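Local coordinates for putative decarboxylase involved in desferrioxamine biosynthesis (Erwinia amylovora, PDB 5O5C), which binds pyridoxal 5'-phosphate and probably catalyses the decarboxylation of lysine in the pathway to the siderophore desferrioxamine E, at residues B[103-107]-B[493-497]; B[172-176]-B[375-379]. All coordinates share one frame; numbering follows the deposited sequence.

Contact 1. Residues B[103-107]-B[493-497]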
ATOM      1  N   HIS B 103      15.298   7.577 -18.227  1.00 25.33           N
ATOM      2  CA  HIS B 103      16.400   7.557 -19.151  1.00 27.15           C
ATOM      3  C   HIS B 103      16.240   6.367 -20.100  1.00 27.62           C
ATOM      4  O   HIS B 103      15.995   5.256 -19.620  1.00 23.47           O
ATOM      5  CB  HIS B 103      17.708   7.452 -18.415  1.00 25.45           C
ATOM      6  CG  HIS B 103      18.850   7.904 -19.238  1.00 28.14           C
ATOM      7  ND1 HIS B 103      19.418   7.108 -20.192  1.00 26.10           N
ATOM      8  CD2 HIS B 103      19.419   9.125 -19.375  1.00 27.55           C
ATOM      9  CE1 HIS B 103      20.350   7.789 -20.831  1.00 26.73           C
ATOM     10  NE2 HIS B 103      20.366   9.018 -20.352  1.00 26.03           N
ATOM     11  N   PRO B 104      16.377   6.583 -21.432  1.00 27.25           N
ATOM     12  CA  PRO B 104      16.371   5.472 -22.389  1.00 27.18           C
ATOM     13  C   PRO B 104      17.265   4.268 -22.100  1.00 26.15           C
ATOM     14  O   PRO B 104      16.973   3.154 -22.570  1.00 22.75           O
ATOM     15  CB  PRO B 104      16.826   6.135 -23.713  1.00 31.06           C
ATOM     16  CG  PRO B 104      16.789   7.614 -23.484  1.00 30.47           C
ATOM     17  CD  PRO B 104      16.212   7.864 -22.136  1.00 31.78           C
ATOM     18  N   LYS B 105      18.352   4.453 -21.357  1.00 25.01           N
ATOM     19  CA  LYS B 105      19.260   3.329 -21.124  1.00 26.73           C
ATOM     20  C   LYS B 105      18.996   2.559 -19.816  1.00 27.12           C
ATOM     21  O   LYS B 105      19.801   1.667 -19.449  1.00 23.92           O
ATOM     22  CB  LYS B 105      20.703   3.791 -21.269  1.00 26.42           C
ATOM     23  CG  LYS B 105      21.043   4.171 -22.711  1.00 27.60           C
ATOM     24  CD  LYS B 105      22.361   4.949 -22.797  1.00 26.69           C
ATOM     25  CE  LYS B 105      23.031   4.979 -24.153  1.00 27.99           C
ATOM     26  NZ  LYS B 105      22.186   4.617 -25.294  1.00 27.36           N
ATOM     27  N   TYR B 106      17.875   2.885 -19.140  1.00 26.12           N
ATOM     28  CA  TYR B 106      17.320   2.065 -18.083  1.00 25.74           C
ATOM     29  C   TYR B 106      16.437   1.026 -18.751  1.00 29.15           C
ATOM     30  O   TYR B 106      15.315   1.327 -19.150  1.00 29.22           O
ATOM     31  CB  TYR B 106      16.439   2.854 -17.069  1.00 27.71           C
ATOM     32  CG  TYR B 106      15.886   1.886 -16.061  1.00 25.75           C
ATOM     33  CD1 TYR B 106      16.672   1.470 -15.031  1.00 26.97           C
ATOM     34  CD2 TYR B 106      14.640   1.264 -16.230  1.00 30.35           C
ATOM     35  CE1 TYR B 106      16.263   0.510 -14.156  1.00 28.60           C
ATOM     36  CE2 TYR B 106      14.201   0.315 -15.300  1.00 29.32           C
ATOM     37  CZ  TYR B 106      15.045  -0.038 -14.257  1.00 27.36           C
ATOM     38  OH  TYR B 106      14.740  -0.990 -13.288  1.00 30.26           O
ATOM     39  N   VAL B 107      16.930  -0.198 -18.820  1.00 28.63           N
ATOM     40  CA  VAL B 107      16.267  -1.283 -19.538  1.00 28.30           C
ATOM     41  C   VAL B 107      16.359  -2.512 -18.640  1.00 28.15           C
ATOM     42  O   VAL B 107      16.631  -3.613 -19.144  1.00 30.46           O
ATOM     43  CB  VAL B 107      16.922  -1.564 -20.938  1.00 26.73           C
ATOM     44  CG1 VAL B 107      16.445  -0.584 -22.003  1.00 29.17           C
ATOM     45  CG2 VAL B 107      18.446  -1.529 -20.862  1.00 28.56           C
ATOM     46  N   ASP B 493      19.915   3.174 -29.079  1.00 40.56           N
ATOM     47  CA  ASP B 493      20.050   2.959 -27.627  1.00 38.13           C
ATOM     48  C   ASP B 493      20.286   1.483 -27.242  1.00 34.36           C
ATOM     49  O   ASP B 493      21.160   1.182 -26.445  1.00 38.96           O
ATOM     50  CB  ASP B 493      18.834   3.533 -26.905  1.00 38.67           C
ATOM     51  CG  ASP B 493      18.802   5.030 -26.962  1.00 41.43           C
ATOM     52  OD1 ASP B 493      19.852   5.602 -26.645  1.00 44.14           O
ATOM     53  OD2 ASP B 493      17.747   5.620 -27.296  1.00 38.19           O
ATOM     54  N   ILE B 494      19.547   0.580 -27.851  1.00 31.56           N
ATOM     55  CA  ILE B 494      19.697  -0.846 -27.598  1.00 33.38           C
ATOM     56  C   ILE B 494      21.056  -1.260 -28.123  1.00 33.65           C
ATOM     57  O   ILE B 494      21.793  -1.950 -27.423  1.00 38.14           O
ATOM     58  CB  ILE B 494      18.643  -1.680 -28.322  1.00 34.80           C
ATOM     59  CG1 ILE B 494      17.262  -1.194 -28.022  1.00 34.89           C
ATOM     60  CG2 ILE B 494      18.787  -3.186 -28.016  1.00 34.30           C
ATOM     61  CD1 ILE B 494      16.383  -1.323 -29.221  1.00 39.11           C
ATOM     62  N   GLU B 495      21.409  -0.804 -29.324  1.00 36.74           N
ATOM     63  CA  GLU B 495      22.745  -1.105 -29.887  1.00 38.16           C
ATOM     64  C   GLU B 495      23.842  -0.712 -28.913  1.00 36.22           C
ATOM     65  O   GLU B 495      24.749  -1.471 -28.684  1.00 38.53           O
ATOM     66  CB  GLU B 495      23.023  -0.391 -31.213  1.00 36.81           C
ATOM     67  CG  GLU B 495      22.195  -0.814 -32.404  1.00 41.63           C
ATOM     68  CD  GLU B 495      22.462   0.093 -33.606  1.00 42.56           C
ATOM     69  OE1 GLU B 495      23.647   0.263 -33.960  1.00 51.57           O
ATOM     70  OE2 GLU B 495      21.507   0.659 -34.179  1.00 45.88           O
ATOM     71  N   ASP B 496      23.740   0.483 -28.342  1.00 36.64           N
ATOM     72  CA  ASP B 496      24.726   0.938 -27.360  1.00 31.90           C
ATOM     73  C   ASP B 496      24.911  -0.056 -26.213  1.00 31.85           C
ATOM     74  O   ASP B 496      26.071  -0.404 -25.847  1.00 29.55           O
ATOM     75  CB  ASP B 496      24.327   2.335 -26.819  1.00 30.90           C
ATOM     76  CG  ASP B 496      24.607   3.461 -27.808  1.00 35.62           C
ATOM     77  OD1 ASP B 496      25.230   3.222 -28.857  1.00 39.73           O
ATOM     78  OD2 ASP B 496      24.236   4.615 -27.543  1.00 34.07           O
ATOM     79  N   VAL B 497      23.780  -0.538 -25.668  1.00 31.23           N
ATOM     80  CA  VAL B 497      23.771  -1.305 -24.403  1.00 29.40           C
ATOM     81  C   VAL B 497      24.313  -2.708 -24.713  1.00 30.04           C
ATOM     82  O   VAL B 497      25.180  -3.233 -24.003  1.00 34.76           O
ATOM     83  CB  VAL B 497      22.376  -1.337 -23.725  1.00 29.07           C
ATOM     84  CG1 VAL B 497      22.417  -2.054 -22.379  1.00 31.32           C
ATOM     85  CG2 VAL B 497      21.846   0.064 -23.471  1.00 31.60           C
TER
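The ammonium group of K105 is shared by two carboxylates, D493 and D496, which stand three residues apart on one helix. K105 NZ donates to D493 OD1 at 2.9 Å and to D496 OD2 at 3.0 Å, each oxygen using its anti lone pair, and the three residues form one salt-bridge network. The lysine chain runs extended through chi2 and chi3; the torsion about CD-CE, nearly eclipsed at 17°, then turns NZ in between the two acids. D493 crosses the lysine at about a right angle, and its second oxygen, OD2, lies 3.7 Å from P104 CB and is hydrogen-bonded to T490. P104 and K105 occupy the middle of a type I beta turn closed by Y106 N to H103 O, and K105 N also donates to H103 ND1 at 3.1 Å, close to the imidazole plane. The acids belong to helix 491-510, which with the four-stranded antiparallel sheet falls in the small C-terminal domain usual for fold type I PLP enzymes such as the group II decarboxylases; the contact ties an early loop of the chain to it. The ammonium group and its acids lie on the more open side: K105 and D493 are partly exposed, and D496 is exposed in the dimer. Deeper in, the packing is apolar and less close: V107 CG2 comes to 4.3 Å from V497 CG1, and both valines rest on F482 of strand 477-483.

Contact 2. Residues B[172-176]-B[375-379]. With PLP (pyridoxal-5'-phosphate), chain G.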
ATOM      1  N   GLN B 172      -0.227  -7.623  -3.115  1.00 17.24           N
ATOM      2  CA  GLN B 172      -1.449  -7.659  -2.319  1.00 18.27           C
ATOM      3  C   GLN B 172      -2.635  -8.157  -3.159  1.00 18.58           C
ATOM      4  O   GLN B 172      -3.486  -8.866  -2.662  1.00 15.85           O
ATOM      5  CB  GLN B 172      -1.744  -6.269  -1.748  1.00 20.39           C
ATOM      6  CG  GLN B 172      -2.966  -6.135  -0.896  1.00 21.40           C
ATOM      7  CD  GLN B 172      -3.305  -4.669  -0.650  1.00 23.19           C
ATOM      8  OE1 GLN B 172      -2.441  -3.867  -0.544  1.00 25.24           O
ATOM      9  NE2 GLN B 172      -4.575  -4.324  -0.672  1.00 29.85           N
ATOM     10  N   SER B 173      -2.681  -7.813  -4.443  1.00 18.40           N
ATOM     11  CA  SER B 173      -3.733  -8.390  -5.321  1.00 19.18           C
ATOM     12  C   SER B 173      -3.660  -9.940  -5.395  1.00 20.12           C
ATOM     13  O   SER B 173      -4.725 -10.641  -5.284  1.00 19.76           O
ATOM     14  CB  SER B 173      -3.628  -7.747  -6.687  1.00 18.96           C
ATOM     15  OG  SER B 173      -3.665  -6.308  -6.514  1.00 19.87           O
ATOM     16  N   ASN B 174      -2.431 -10.462  -5.518  1.00 18.61           N
ATOM     17  CA  ASN B 174      -2.194 -11.916  -5.538  1.00 19.37           C
ATOM     18  C   ASN B 174      -2.526 -12.536  -4.211  1.00 19.97           C
ATOM     19  O   ASN B 174      -3.035 -13.640  -4.181  1.00 20.53           O
ATOM     20  CB  ASN B 174      -0.789 -12.313  -5.977  1.00 19.28           C
ATOM     21  CG  ASN B 174      -0.574 -12.186  -7.479  1.00 19.53           C
ATOM     22  OD1 ASN B 174      -1.535 -12.097  -8.257  1.00 17.95           O
ATOM     23  ND2 ASN B 174       0.682 -12.213  -7.897  1.00 19.09           N
ATOM     24  N   LEU B 175      -2.296 -11.816  -3.115  1.00 20.21           N
ATOM     25  CA  LEU B 175      -2.727 -12.330  -1.812  1.00 19.22           C
ATOM     26  C   LEU B 175      -4.249 -12.450  -1.770  1.00 20.06           C
ATOM     27  O   LEU B 175      -4.783 -13.506  -1.338  1.00 18.79           O
ATOM     28  CB  LEU B 175      -2.215 -11.489  -0.667  1.00 19.78           C
ATOM     29  CG  LEU B 175      -2.763 -11.801   0.730  1.00 23.02           C
ATOM     30  CD1 LEU B 175      -2.510 -13.240   1.082  1.00 21.12           C
ATOM     31  CD2 LEU B 175      -2.106 -10.860   1.730  1.00 24.40           C
ATOM     32  N   MET B 176      -4.935 -11.433  -2.285  1.00 18.68           N
ATOM     33  CA  MET B 176      -6.392 -11.421  -2.196  1.00 23.47           C
ATOM     34  C   MET B 176      -6.931 -12.550  -3.048  1.00 20.69           C
ATOM     35  O   MET B 176      -7.887 -13.219  -2.635  1.00 20.30           O
ATOM     36  CB  MET B 176      -6.998 -10.086  -2.649  1.00 22.91           C
ATOM     37  CG  MET B 176      -6.702  -8.903  -1.773  1.00 26.54           C
ATOM     38  SD  MET B 176      -7.575  -7.511  -2.505  1.00 26.19           S
ATOM     39  CE  MET B 176      -7.116  -6.130  -1.465  1.00 36.25           C
ATOM     40  N   LYS B 375     -14.568  -4.296   0.321  1.00 26.40           N
ATOM     41  CA  LYS B 375     -13.868  -5.169  -0.639  1.00 24.56           C
ATOM     42  C   LYS B 375     -12.321  -5.248  -0.492  1.00 23.66           C
ATOM     43  O   LYS B 375     -11.619  -5.857  -1.317  1.00 24.92           O
ATOM     44  CB  LYS B 375     -14.155  -4.699  -2.078  1.00 26.74           C
ATOM     45  CG  LYS B 375     -15.613  -4.384  -2.408  1.00 28.71           C
ATOM     46  CD  LYS B 375     -15.847  -3.905  -3.837  1.00 27.56           C
ATOM     47  CE  LYS B 375     -15.301  -2.525  -4.103  1.00 25.79           C
ATOM     48  NZ  LYS B 375     -15.675  -1.963  -5.414  1.00 22.79           N
ATOM     49  N   SER B 376     -11.793  -4.658   0.551  1.00 23.28           N
ATOM     50  CA  SER B 376     -10.357  -4.385   0.679  1.00 21.69           C
ATOM     51  C   SER B 376      -9.846  -5.117   1.865  1.00 19.84           C
ATOM     52  O   SER B 376     -10.631  -5.394   2.777  1.00 21.15           O
ATOM     53  CB  SER B 376     -10.154  -2.879   0.859  1.00 20.53           C
ATOM     54  OG  SER B 376      -8.786  -2.489   0.844  1.00 20.01           O
ATOM     55  N   ILE B 377      -8.549  -5.461   1.840  1.00 20.66           N
ATOM     56  CA  ILE B 377      -7.808  -5.928   2.983  1.00 21.90           C
ATOM     57  C   ILE B 377      -6.930  -4.826   3.610  1.00 23.55           C
ATOM     58  O   ILE B 377      -6.163  -5.091   4.555  1.00 25.55           O
ATOM     59  CB  ILE B 377      -6.977  -7.251   2.731  1.00 23.56           C
ATOM     60  CG1 ILE B 377      -6.030  -7.113   1.581  1.00 22.40           C
ATOM     61  CG2 ILE B 377      -7.879  -8.475   2.578  1.00 25.51           C
ATOM     62  CD1 ILE B 377      -4.722  -7.791   1.819  1.00 23.57           C
ATOM     63  N   GLN B 378      -7.043  -3.601   3.100  1.00 23.46           N
ATOM     64  CA  GLN B 378      -6.511  -2.415   3.764  1.00 24.80           C
ATOM     65  C   GLN B 378      -7.670  -1.669   4.451  1.00 25.88           C
ATOM     66  O   GLN B 378      -8.861  -1.897   4.152  1.00 19.94           O
ATOM     67  CB  GLN B 378      -5.883  -1.479   2.715  1.00 27.43           C
ATOM     68  CG  GLN B 378      -4.703  -2.053   1.912  1.00 30.01           C
ATOM     69  CD  GLN B 378      -4.270  -1.181   0.730  1.00 31.29           C
ATOM     70  OE1 GLN B 378      -4.781  -1.298  -0.363  1.00 35.34           O
ATOM     71  NE2 GLN B 378      -3.305  -0.349   0.947  1.00 37.04           N
ATOM     72  N   THR B 379      -7.299  -0.725   5.312  1.00 24.55           N
ATOM     73  CA  THR B 379      -8.215   0.227   5.841  1.00 22.25           C
ATOM     74  C   THR B 379      -8.005   1.603   5.169  1.00 19.23           C
ATOM     75  O   THR B 379      -8.412   1.802   4.052  1.00 16.87           O
ATOM     76  CB  THR B 379      -8.202   0.216   7.386  1.00 24.21           C
ATOM     77  OG1 THR B 379      -8.280  -1.137   7.891  1.00 24.67           O
ATOM     78  CG2 THR B 379      -9.464   0.973   7.918  1.00 24.80           C
TER
HETATM   79  N1  PLP G 601      -5.035   0.524  14.747  1.00 42.59           N
HETATM   80  C2  PLP G 601      -5.588   1.655  15.257  1.00 38.66           C
HETATM   81  C2A PLP G 601      -5.560   1.944  16.727  1.00 38.46           C
HETATM   82  C3  PLP G 601      -6.190   2.654  14.367  1.00 40.19           C
HETATM   83  O3  PLP G 601      -6.743   3.778  14.906  1.00 40.99           O
HETATM   84  C4  PLP G 601      -6.196   2.355  12.912  1.00 39.52           C
HETATM   85  C4A PLP G 601      -6.774   3.313  11.938  1.00 40.13           C
HETATM   86  C5  PLP G 601      -5.566   1.072  12.475  1.00 41.78           C
HETATM   87  C6  PLP G 601      -4.999   0.226  13.433  1.00 38.77           C
HETATM   88  C5A PLP G 601      -5.510   0.710  11.000  1.00 41.75           C
HETATM   89  O4P PLP G 601      -4.616   1.598  10.319  1.00 42.46           O
HETATM   90  P   PLP G 601      -4.876   2.078   8.799  1.00 40.88           P
HETATM   91  O1P PLP G 601      -3.755   3.076   8.591  1.00 39.15           O
HETATM   92  O2P PLP G 601      -4.721   0.795   8.015  1.00 35.94           O
HETATM   93  O3P PLP G 601      -6.235   2.699   8.776  1.00 41.49           O
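Q172 reaches from its helix to I377 and Q378 in the loop ahead of helix 385-394. From CB, which leaves the helix in the direction of the loop, the chain continues with CG anti to the backbone N (chi1 -180°), and this places Q172 CG 3.6 Å from I377 CD1. The next carbon, Q172 CD, lies 3.7 Å from Q378 OE1. At the tip Q172 NE2 donates to Q378 OE1 at 3.0 Å, within the plane of its own amide but well above the carbonyl plane of Q378; the two amides stand 80° apart. The other branch of the tip, Q172 OE1, is held by the hydroxyl of S168, so both ends of this buried amide are engaged and its rotation is fixed. M176 and I377 meet tip to tip, M176 CE pressing on I377 CG1 at a tight 3.4 Å, while L175 CD2 adds a looser 4.0 Å contact to I377 CD1. The loop itself is shaped by an ST turn, in which S376 OG accepts from the Q378 backbone N at 3.1 Å. Beyond it T379 CB comes within 3.5 Å of the phosphate oxygen O3P of the pyridoxal phosphate held largely by the second subunit, and T379 OG1 is hydrogen-bonded to T171 OG1 of that subunit. Within the chain, helix 170-189 lies against the seven-stranded mixed sheet of the large, cofactor-binding domain of fold type I, as in the aspartate aminotransferase family, with M176 on T167 of strand 163-167 and F341 of strand 339-343, and L175 on S222 of helix 218-225.

Contact 2 is nested in the chain segment closed by contact 1, yet the two lie on opposite sides of the chain's centre, about 36 Å apart between centres and about 19 Å between nearest atoms. Their relation to the cofactor differs. Contact 2 lies between two active sites of the dimer: the side chain of Q172 is about 7 Å from the pyridoxal phosphate touched by N174, whereas the loop 375-379 leads to the other cofactor, where T380 of this chain joins T171, T273 and H329 of the second subunit in hydrogen-bonding it. Contact 1 lies away from these sites and is touched by no second subunit.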